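PDB 5J90: RagB/SusD domain protein from Flavobacterium johnsoniae, which binds chitin and, as a SusD-like lipoprotein, probably captures chitin chains at the cell surface for uptake. Local coordinates for residues 90-93 against 94-98; 169-172 against 173-177; 350-353 against 354-357. All coordinates share one frame; numbering follows the deposited sequence.

Contact 1. Residues 90-93 against 94-98; sequences WDYG and YKNVM. With EDO (1,2-ethanediol), chain C.
Trp-90 and Tyr-94, one helical turn apart, bring their rings together obliquely: CE1 of Tyr-94 sits over one face of the indole, 3.3 Å from CE2 of Trp-90, with the five-membered ring and the phenol plane inclined at 34°. Trp-90 reaches this place because CG lies anti to the backbone N (chi1 -176°). The phenol is also met at its edge by the carbonyl O of Trp-90, and its OH is hydrogen-bonded to the backbone O of Ile-138, which fixes the far end of the ring.

Among the hydrogen bonds, Tyr-94 N to Trp-90 O (2.9 Å) and Lys-95 N to Asp-91 O are ordinary helical ones. Two carbonyls do more. Tyr-92 O accepts from Asn-96 N and also from Asn-96 ND2 at 3.2 Å, the amide nitrogen coming in the carbonyl plane on a lone pair while the side chain runs alongside the Tyr-92 ring. Gly-93 O takes both Val-97 N at 2.9 Å and Met-98 N at 3.1 Å, the latter being the i+5 bond of a wider turn.

At the outer end of Tyr-92, its OH is hydrogen-bonded to O1 of a 1,2-ethanediol, probably from the crystallisation liquor.

Phe-134 and Tyr-151 extend the aromatic cluster around Trp-90. The doubly used Gly-93 carbonyl marks a pi-type turn within the alpha-helix 83-108 of this SusD-like fold.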
ATOM      1  N   TRP A  90     -22.062   6.154  -6.093  1.00  8.76           N
ATOM      2  CA  TRP A  90     -22.317   4.730  -6.195  1.00  9.22           C
ATOM      3  C   TRP A  90     -23.701   4.473  -6.790  1.00  8.84           C
ATOM      4  O   TRP A  90     -23.862   3.680  -7.728  1.00 10.06           O
ATOM      5  CB  TRP A  90     -22.208   4.109  -4.801  1.00  9.80           C
ATOM      6  CG  TRP A  90     -22.350   2.621  -4.742  1.00  8.83           C
ATOM      7  CD1 TRP A  90     -23.507   1.893  -4.768  1.00  9.64           C
ATOM      8  CD2 TRP A  90     -21.287   1.675  -4.600  1.00  8.83           C
ATOM      9  NE1 TRP A  90     -23.225   0.546  -4.669  1.00 10.38           N
ATOM     10  CE2 TRP A  90     -21.865   0.388  -4.564  1.00  9.30           C
ATOM     11  CE3 TRP A  90     -19.894   1.791  -4.505  1.00  9.43           C
ATOM     12  CZ2 TRP A  90     -21.099  -0.772  -4.429  1.00  9.36           C
ATOM     13  CZ3 TRP A  90     -19.138   0.637  -4.374  1.00  9.49           C
ATOM     14  CH2 TRP A  90     -19.738  -0.620  -4.347  1.00  9.41           C
ATOM     15  N   ASP A  91     -24.708   5.148  -6.248  1.00  9.99           N
ATOM     16  CA  ASP A  91     -26.081   4.824  -6.615  1.00 12.41           C
ATOM     17  C   ASP A  91     -26.374   5.129  -8.092  1.00 10.70           C
ATOM     18  O   ASP A  91     -26.940   4.291  -8.801  1.00 10.93           O
ATOM     19  CB  ASP A  91     -27.071   5.491  -5.653  1.00 12.27           C
ATOM     20  CG  ASP A  91     -26.940   4.961  -4.225  1.00 12.89           C
ATOM     21  OD1 ASP A  91     -26.529   3.800  -4.061  1.00 15.16           O
ATOM     22  OD2 ASP A  91     -27.239   5.709  -3.265  1.00 14.80           O
ATOM     23  N   TYR A  92     -25.929   6.289  -8.576  1.00 10.38           N
ATOM     24  CA  TYR A  92     -26.151   6.623  -9.982  1.00 10.50           C
ATOM     25  C   TYR A  92     -25.298   5.794 -10.940  1.00 10.36           C
ATOM     26  O   TYR A  92     -25.767   5.382 -12.000  1.00 11.46           O
ATOM     27  CB  TYR A  92     -25.991   8.127 -10.238  1.00 11.43           C
ATOM     28  CG  TYR A  92     -27.277   8.878  -9.985  1.00 11.64           C
ATOM     29  CD1 TYR A  92     -27.700   9.149  -8.690  1.00 13.25           C
ATOM     30  CD2 TYR A  92     -28.085   9.285 -11.038  1.00 12.03           C
ATOM     31  CE1 TYR A  92     -28.886   9.815  -8.447  1.00 13.15           C
ATOM     32  CE2 TYR A  92     -29.280   9.951 -10.802  1.00 13.32           C
ATOM     33  CZ  TYR A  92     -29.668  10.207  -9.506  1.00 13.12           C
ATOM     34  OH  TYR A  92     -30.855  10.875  -9.257  1.00 16.27           O
ATOM     35  N   GLY A  93     -24.055   5.514 -10.556  1.00  9.54           N
ATOM     36  CA  GLY A  93     -23.177   4.697 -11.374  1.00 10.34           C
ATOM     37  C   GLY A  93     -23.685   3.278 -11.550  1.00  8.86           C
ATOM     38  O   GLY A  93     -23.703   2.736 -12.650  1.00  9.96           O
ATOM     39  N   TYR A  94     -24.095   2.655 -10.451  1.00  9.03           N
ATOM     40  CA  TYR A  94     -24.570   1.284 -10.547  1.00  9.55           C
ATOM     41  C   TYR A  94     -25.923   1.171 -11.252  1.00  9.35           C
ATOM     42  O   TYR A  94     -26.148   0.240 -12.025  1.00 11.16           O
ATOM     43  CB  TYR A  94     -24.591   0.603  -9.169  1.00 10.57           C
ATOM     44  CG  TYR A  94     -23.235   0.025  -8.834  1.00  9.79           C
ATOM     45  CD1 TYR A  94     -22.315   0.752  -8.090  1.00  9.33           C
ATOM     46  CD2 TYR A  94     -22.864  -1.225  -9.308  1.00  9.51           C
ATOM     47  CE1 TYR A  94     -21.055   0.234  -7.810  1.00  8.42           C
ATOM     48  CE2 TYR A  94     -21.600  -1.755  -9.038  1.00  8.80           C
ATOM     49  CZ  TYR A  94     -20.712  -1.011  -8.282  1.00  8.93           C
ATOM     50  OH  TYR A  94     -19.458  -1.516  -8.006  1.00  9.80           O
ATOM     51  N   LYS A  95     -26.807   2.132 -11.004  1.00  9.97           N
ATOM     52  CA  LYS A  95     -28.138   2.072 -11.591  1.00 13.74           C
ATOM     53  C   LYS A  95     -28.105   2.271 -13.105  1.00 11.92           C
ATOM     54  O   LYS A  95     -28.880   1.655 -13.838  1.00 14.32           O
ATOM     55  CB  LYS A  95     -29.037   3.126 -10.945  1.00 14.16           C
ATOM     56  CG  LYS A  95     -30.462   3.165 -11.482  1.00 26.97           C
ATOM     57  CD  LYS A  95     -31.315   2.079 -10.852  1.00 32.69           C
ATOM     58  CE  LYS A  95     -32.731   2.097 -11.409  1.00 34.66           C
ATOM     59  NZ  LYS A  95     -33.583   1.066 -10.756  1.00 39.49           N
ATOM     60  N   ASN A  96     -27.189   3.114 -13.572  1.00 11.37           N
ATOM     61  CA  ASN A  96     -27.203   3.534 -14.974  1.00 12.14           C
ATOM     62  C   ASN A  96     -26.074   3.002 -15.824  1.00 15.59           C
ATOM     63  O   ASN A  96     -26.281   2.666 -16.984  1.00 17.35           O
ATOM     64  CB  ASN A  96     -27.235   5.051 -15.066  1.00 12.83           C
ATOM     65  CG  ASN A  96     -28.516   5.619 -14.532  1.00 17.77           C
ATOM     66  OD1 ASN A  96     -29.584   5.385 -15.096  1.00 18.01           O
ATOM     67  ND2 ASN A  96     -28.431   6.342 -13.427  1.00 17.78           N
ATOM     68  N   VAL A  97     -24.870   2.948 -15.275  1.00 11.26           N
ATOM     69  CA  VAL A  97     -23.768   2.382 -16.035  1.00 11.23           C
ATOM     70  C   VAL A  97     -23.700   0.867 -15.864  1.00 10.80           C
ATOM     71  O   VAL A  97     -23.804   0.116 -16.838  1.00 11.55           O
ATOM     72  CB  VAL A  97     -22.422   3.037 -15.664  1.00 11.83           C
ATOM     73  CG1 VAL A  97     -21.286   2.357 -16.403  1.00 13.60           C
ATOM     74  CG2 VAL A  97     -22.468   4.524 -15.991  1.00 14.17           C
ATOM     75  N   MET A  98     -23.538   0.405 -14.625  1.00 11.12           N
ATOM     76  CA  MET A  98     -23.335  -1.020 -14.404  1.00 10.13           C
ATOM     77  C   MET A  98     -24.544  -1.857 -14.804  1.00  9.88           C
ATOM     78  O   MET A  98     -24.391  -2.890 -15.451  1.00 11.09           O
ATOM     79  CB  MET A  98     -22.920  -1.315 -12.956  1.00 10.05           C
ATOM     80  CG  MET A  98     -22.429  -2.734 -12.747  1.00  9.59           C
ATOM     81  SD  MET A  98     -20.855  -3.025 -13.597  1.00 11.11           S
ATOM     82  CE  MET A  98     -20.524  -4.698 -13.035  1.00 14.10           C
TER
HETATM   83  C1  EDO C 601     -32.199  11.372  -6.682  1.00 29.62           C
HETATM   84  O1  EDO C 601     -32.770  10.488  -7.653  1.00 35.87           O
HETATM   85  C2  EDO C 601     -32.432  10.800  -5.292  1.00 28.61           C
HETATM   86  O2  EDO C 601     -31.912   9.466  -5.230  1.00 33.51           O

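Contact 2. Residues 169-172 against 173-177; sequences VAEL and TKRID
From Val-169 to Asp-177 the backbone keeps regular i+4 hydrogen bonding through the last turns of helix 154-177, as in Ile-176 N to Leu-172 O at 2.9 Å. On one flank the carboxylate of Glu-171 is shared by two basic side chains, forming a salt-bridge network. Arg-175 approaches side-on, and both its NE, at 2.8 Å, and its NH2, at 3.0 Å, donate to OE2 of Glu-171. That oxygen lies near the guanidinium plane, at its edge, and receives NE on its anti lone pair; the two flat groups are nevertheless turned 51° from each other. Lys-174 comes to the other oxygen, NZ standing 3.2 Å from OE1 of Glu-171 on the syn side and tilted from the carboxylate plane, with a weak second bond to OE2. A water bridges the same pair, donating to OE1 and accepting from NZ. Bends at chi2 of Glu-171 (67°) and at chi3 of Lys-174 (69°) turn the two chains so that their charged ends meet. Two positive groups around one carboxylate would be expected to favour its ionised form. Arg-175 has a further acid partner, its NH1 forming a salt bridge with Glu-180.

Elsewhere on the helix, Thr-173 folds its hydroxyl back to donate to Val-169 O, OG1 to O being 2.7 Å. The same carbonyl accepts Thr-173 N, and the two donors arrive from opposite faces of its plane.

The apolar side faces inward: Leu-172 packs on Ala-117 and Leu-118 of helix 113-134 and on Val-200 of helix 196-213, while Val-169 and Ile-176 also rest on helix 196-213.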
ATOM      1  N   VAL A 169     -11.651  -5.247 -27.991  1.00 10.97           N
ATOM      2  CA  VAL A 169     -10.715  -4.915 -29.058  1.00 11.66           C
ATOM      3  C   VAL A 169     -10.632  -6.025 -30.104  1.00 11.90           C
ATOM      4  O   VAL A 169     -10.632  -5.751 -31.310  1.00 12.05           O
ATOM      5  CB  VAL A 169      -9.312  -4.584 -28.489  1.00 11.18           C
ATOM      6  CG1 VAL A 169      -8.270  -4.572 -29.597  1.00 14.21           C
ATOM      7  CG2 VAL A 169      -9.339  -3.241 -27.774  1.00 13.60           C
ATOM      8  N   ALA A 170     -10.583  -7.275 -29.660  1.00 11.90           N
ATOM      9  CA  ALA A 170     -10.502  -8.393 -30.602  1.00 12.62           C
ATOM     10  C   ALA A 170     -11.764  -8.479 -31.453  1.00 13.67           C
ATOM     11  O   ALA A 170     -11.685  -8.656 -32.669  1.00 14.14           O
ATOM     12  CB  ALA A 170     -10.271  -9.692 -29.857  1.00 13.26           C
ATOM     13  N   GLU A 171     -12.925  -8.334 -30.824  1.00 12.40           N
ATOM     14  CA  GLU A 171     -14.199  -8.459 -31.531  1.00 14.41           C
ATOM     15  C   GLU A 171     -14.372  -7.364 -32.580  1.00 13.61           C
ATOM     16  O   GLU A 171     -14.706  -7.646 -33.740  1.00 14.51           O
ATOM     17  CB  GLU A 171     -15.374  -8.448 -30.546  1.00 14.10           C
ATOM     18  CG  GLU A 171     -16.742  -8.545 -31.212  1.00 15.32           C
ATOM     19  CD  GLU A 171     -16.979  -9.881 -31.893  1.00 22.11           C
ATOM     20  OE1 GLU A 171     -16.490 -10.908 -31.379  1.00 22.68           O
ATOM     21  OE2 GLU A 171     -17.660  -9.905 -32.942  1.00 20.52           O
ATOM     22  N   LEU A 172     -14.146  -6.114 -32.194  1.00 12.05           N
ATOM     23  CA  LEU A 172     -14.333  -5.017 -33.139  1.00 12.95           C
ATOM     24  C   LEU A 172     -13.270  -5.019 -34.237  1.00 13.40           C
ATOM     25  O   LEU A 172     -13.561  -4.689 -35.390  1.00 13.58           O
ATOM     26  CB  LEU A 172     -14.366  -3.667 -32.429  1.00 12.35           C
ATOM     27  CG  LEU A 172     -15.556  -3.472 -31.491  1.00 12.76           C
ATOM     28  CD1 LEU A 172     -15.455  -2.118 -30.817  1.00 13.44           C
ATOM     29  CD2 LEU A 172     -16.890  -3.619 -32.236  1.00 12.84           C
ATOM     30  N   THR A 173     -12.039  -5.385 -33.893  1.00 12.26           N
ATOM     31  CA  THR A 173     -10.964  -5.431 -34.880  1.00 13.95           C
ATOM     32  C   THR A 173     -11.264  -6.496 -35.935  1.00 14.09           C
ATOM     33  O   THR A 173     -11.021  -6.278 -37.125  1.00 15.43           O
ATOM     34  CB  THR A 173      -9.596  -5.675 -34.223  1.00 12.70           C
ATOM     35  OG1 THR A 173      -9.282  -4.561 -33.375  1.00 13.78           O
ATOM     36  CG2 THR A 173      -8.519  -5.809 -35.285  1.00 14.87           C
ATOM     37  N   LYS A 174     -11.813  -7.625 -35.504  1.00 14.56           N
ATOM     38  CA  LYS A 174     -12.243  -8.676 -36.429  1.00 17.06           C
ATOM     39  C   LYS A 174     -13.238  -8.128 -37.459  1.00 19.23           C
ATOM     40  O   LYS A 174     -13.099  -8.357 -38.670  1.00 17.83           O
ATOM     41  CB  LYS A 174     -12.874  -9.829 -35.642  1.00 18.71           C
ATOM     42  CG  LYS A 174     -13.460 -10.939 -36.491  1.00 21.78           C
ATOM     43  CD  LYS A 174     -14.064 -12.022 -35.612  1.00 24.27           C
ATOM     44  CE  LYS A 174     -15.310 -11.524 -34.899  1.00 28.30           C
ATOM     45  NZ  LYS A 174     -15.924 -12.587 -34.046  1.00 41.57           N
ATOM     46  N   ARG A 175     -14.229  -7.381 -36.984  1.00 15.60           N
ATOM     47  CA  ARG A 175     -15.246  -6.822 -37.869  1.00 14.94           C
ATOM     48  C   ARG A 175     -14.685  -5.752 -38.795  1.00 19.42           C
ATOM     49  O   ARG A 175     -15.060  -5.677 -39.967  1.00 19.27           O
ATOM     50  CB  ARG A 175     -16.423  -6.296 -37.047  1.00 17.13           C
ATOM     51  CG  ARG A 175     -17.157  -7.421 -36.341  1.00 17.64           C
ATOM     52  CD  ARG A 175     -18.206  -6.919 -35.368  1.00 17.85           C
ATOM     53  NE  ARG A 175     -18.784  -8.034 -34.633  1.00 18.20           N
ATOM     54  CZ  ARG A 175     -19.968  -8.580 -34.891  1.00 19.50           C
ATOM     55  NH1 ARG A 175     -20.738  -8.090 -35.857  1.00 22.77           N
ATOM     56  NH2 ARG A 175     -20.386  -9.605 -34.163  1.00 22.45           N
ATOM     57  N   ILE A 176     -13.777  -4.927 -38.284  1.00 16.06           N
ATOM     58  CA  ILE A 176     -13.128  -3.925 -39.110  1.00 16.69           C
ATOM     59  C   ILE A 176     -12.315  -4.585 -40.219  1.00 18.12           C
ATOM     60  O   ILE A 176     -12.389  -4.176 -41.384  1.00 20.09           O
ATOM     61  CB  ILE A 176     -12.212  -3.010 -38.275  1.00 15.72           C
ATOM     62  CG1 ILE A 176     -13.040  -2.240 -37.246  1.00 16.77           C
ATOM     63  CG2 ILE A 176     -11.428  -2.052 -39.176  1.00 19.04           C
ATOM     64  CD1 ILE A 176     -12.225  -1.711 -36.084  1.00 14.43           C
ATOM     65  N   ASP A 177     -11.553  -5.616 -39.857  1.00 17.85           N
ATOM     66  CA  ASP A 177     -10.699  -6.324 -40.813  1.00 19.14           C
ATOM     67  C   ASP A 177     -11.536  -6.952 -41.923  1.00 23.02           C
ATOM     68  O   ASP A 177     -11.084  -7.069 -43.068  1.00 22.44           O
ATOM     69  CB  ASP A 177      -9.876  -7.407 -40.111  1.00 19.26           C
ATOM     70  CG  ASP A 177      -8.744  -6.840 -39.268  1.00 22.81           C
ATOM     71  OD1 ASP A 177      -8.428  -5.638 -39.399  1.00 24.81           O
ATOM     72  OD2 ASP A 177      -8.154  -7.619 -38.487  1.00 25.55           O
TER
HETATM   73  O   HOH W   1     -17.814 -13.022 -31.677  1.00 29.29           O

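Contact 3. Residues 350-353 against 354-357; sequences GGTA and QELY
Thr-352 and Glu-355 exchange hydrogen bonds between side chain and backbone in both directions. The hydroxyl OG1 of Thr-352 accepts from Glu-355 N at 3.1 Å, and OE1 of Glu-355 accepts from Thr-352 N at 3.0 Å, nearly straight at 169°. This second donor meets the carboxylate from above its plane. OG1 stands between the backbone N and the carbonyl carbon of its own residue (chi1 64°), from where it faces the first turn; the CG of Glu-355 lies beside it, and an extended chain carries the carboxylate back to the threonine.

Behind this pair, the helical bonds begin with Leu-356 N to Thr-352 O at 3.0 Å and continue with Tyr-357 N to Ala-353 O.

Leu-356 lies under the incoming loop, its CD2 3.4 Å from Gly-350 O and its CD1 close to both Gly-350 O and Thr-352 O. The loop comes so near at Gly-351 that a side chain there would crowd the CG of Leu-356, and the backbone angles of that residue themselves call for glycine. An alanine in place of Leu-356 would lack CG and both methyls and is likely to leave a gap beside the Gly-350 carbonyl, where the leucine now rests on Arg-339 and Ala-340 of helix 332-344. Further out, Ala-353 packs on Ala-343 and Leu-344 of the same helix, and Tyr-357 is held through its OH by Val-405 O.

Reciprocal bonding of this kind is a capping box, with Thr-352 as the N-cap that starts helix 353-368 after the glycine-containing loop.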
ATOM      1  N   GLY A 350       6.744   4.718 -28.805  1.00 11.48           N
ATOM      2  CA  GLY A 350       6.812   5.490 -30.036  1.00 11.58           C
ATOM      3  C   GLY A 350       7.147   6.931 -29.710  1.00 17.26           C
ATOM      4  O   GLY A 350       6.269   7.735 -29.389  1.00 22.90           O
ATOM      5  N   GLY A 351       8.425   7.259 -29.753  1.00 15.66           N
ATOM      6  CA  GLY A 351       8.868   8.613 -29.526  1.00 14.58           C
ATOM      7  C   GLY A 351       9.676   8.737 -28.256  1.00 12.01           C
ATOM      8  O   GLY A 351       9.656   7.854 -27.382  1.00 12.56           O
ATOM      9  N   THR A 352      10.390   9.848 -28.153  1.00 12.00           N
ATOM     10  CA  THR A 352      11.108  10.173 -26.931  1.00 11.55           C
ATOM     11  C   THR A 352      10.167  10.880 -25.956  1.00 10.57           C
ATOM     12  O   THR A 352       9.154  11.455 -26.363  1.00 10.88           O
ATOM     13  CB  THR A 352      12.301  11.105 -27.204  1.00 12.20           C
ATOM     14  OG1 THR A 352      11.815  12.359 -27.691  1.00 11.91           O
ATOM     15  CG2 THR A 352      13.259  10.485 -28.229  1.00 14.96           C
ATOM     16  N   ALA A 353      10.514  10.863 -24.677  1.00  9.98           N
ATOM     17  CA  ALA A 353       9.718  11.584 -23.685  1.00 10.53           C
ATOM     18  C   ALA A 353       9.540  13.056 -24.064  1.00  9.83           C
ATOM     19  O   ALA A 353       8.436  13.602 -23.960  1.00 10.98           O
ATOM     20  CB  ALA A 353      10.336  11.450 -22.302  1.00 11.70           C
ATOM     21  N   GLN A 354      10.614  13.700 -24.522  1.00 11.05           N
ATOM     22  CA  GLN A 354      10.512  15.114 -24.880  1.00 13.10           C
ATOM     23  C   GLN A 354       9.566  15.337 -26.056  1.00 10.09           C
ATOM     24  O   GLN A 354       8.723  16.239 -26.002  1.00 11.37           O
ATOM     25  CB  GLN A 354      11.865  15.766 -25.188  1.00 15.25           C
ATOM     26  CG  GLN A 354      11.698  17.283 -25.435  1.00 17.16           C
ATOM     27  CD  GLN A 354      12.974  18.003 -25.838  1.00 23.25           C
ATOM     28  OE1 GLN A 354      14.049  17.409 -25.913  1.00 22.27           O
ATOM     29  NE2 GLN A 354      12.853  19.297 -26.110  1.00 22.08           N
ATOM     30  N   GLU A 355       9.687  14.510 -27.094  1.00 11.79           N
ATOM     31  CA  GLU A 355       8.846  14.658 -28.287  1.00 11.86           C
ATOM     32  C   GLU A 355       7.375  14.514 -27.927  1.00 10.74           C
ATOM     33  O   GLU A 355       6.519  15.270 -28.400  1.00 11.09           O
ATOM     34  CB  GLU A 355       9.193  13.598 -29.340  1.00 14.68           C
ATOM     35  CG  GLU A 355      10.540  13.755 -30.031  1.00 19.74           C
ATOM     36  CD  GLU A 355      10.871  12.567 -30.928  1.00 24.67           C
ATOM     37  OE1 GLU A 355      10.352  11.448 -30.685  1.00 20.81           O
ATOM     38  OE2 GLU A 355      11.655  12.754 -31.886  1.00 28.73           O
ATOM     39  N   LEU A 356       7.078  13.524 -27.088  1.00 10.12           N
ATOM     40  CA  LEU A 356       5.705  13.200 -26.722  1.00  9.72           C
ATOM     41  C   LEU A 356       5.108  14.273 -25.812  1.00  9.83           C
ATOM     42  O   LEU A 356       3.951  14.664 -25.983  1.00  9.88           O
ATOM     43  CB  LEU A 356       5.666  11.818 -26.067  1.00  9.39           C
ATOM     44  CG  LEU A 356       5.966  10.701 -27.070  1.00  9.97           C
ATOM     45  CD1 LEU A 356       6.348   9.415 -26.345  1.00 10.44           C
ATOM     46  CD2 LEU A 356       4.780  10.463 -27.992  1.00 11.28           C
ATOM     47  N   TYR A 357       5.908  14.776 -24.877  1.00  9.18           N
ATOM     48  CA  TYR A 357       5.517  15.895 -24.018  1.00 10.26           C
ATOM     49  C   TYR A 357       5.140  17.111 -24.852  1.00  9.87           C
ATOM     50  O   TYR A 357       4.074  17.707 -24.659  1.00 11.54           O
ATOM     51  CB  TYR A 357       6.680  16.230 -23.090  1.00 11.25           C
ATOM     52  CG  TYR A 357       6.555  17.463 -22.219  1.00  9.42           C
ATOM     53  CD1 TYR A 357       5.650  17.510 -21.150  1.00 10.02           C
ATOM     54  CD2 TYR A 357       7.390  18.564 -22.417  1.00 11.42           C
ATOM     55  CE1 TYR A 357       5.567  18.617 -20.322  1.00 10.31           C
ATOM     56  CE2 TYR A 357       7.312  19.681 -21.592  1.00 10.26           C
ATOM     57  CZ  TYR A 357       6.399  19.698 -20.538  1.00  9.96           C
ATOM     58  OH  TYR A 357       6.310  20.775 -19.695  1.00 10.67           O
TER

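How the contacts relate
All three contacts are local; two lie wholly within helices, and the third joins a loop to the start of one: contact 1 within helix 83-108, contact 2 in the last turns of helix 154-177, contact 3 at the start of helix 353-368. Contact 1 is the most buried and relies on aromatic rings and shared carbonyls; contact 2 pairs an inward apolar side with a charged outer one; contact 3, with half its residues exposed, works through capping bonds. Contacts 1 and 2 both pack against helix 113-134, though their centres are 28 Å apart. Contact 3 instead leans on helix 332-344 and lies across the chain's centre from contact 1, about 38 Å between centres.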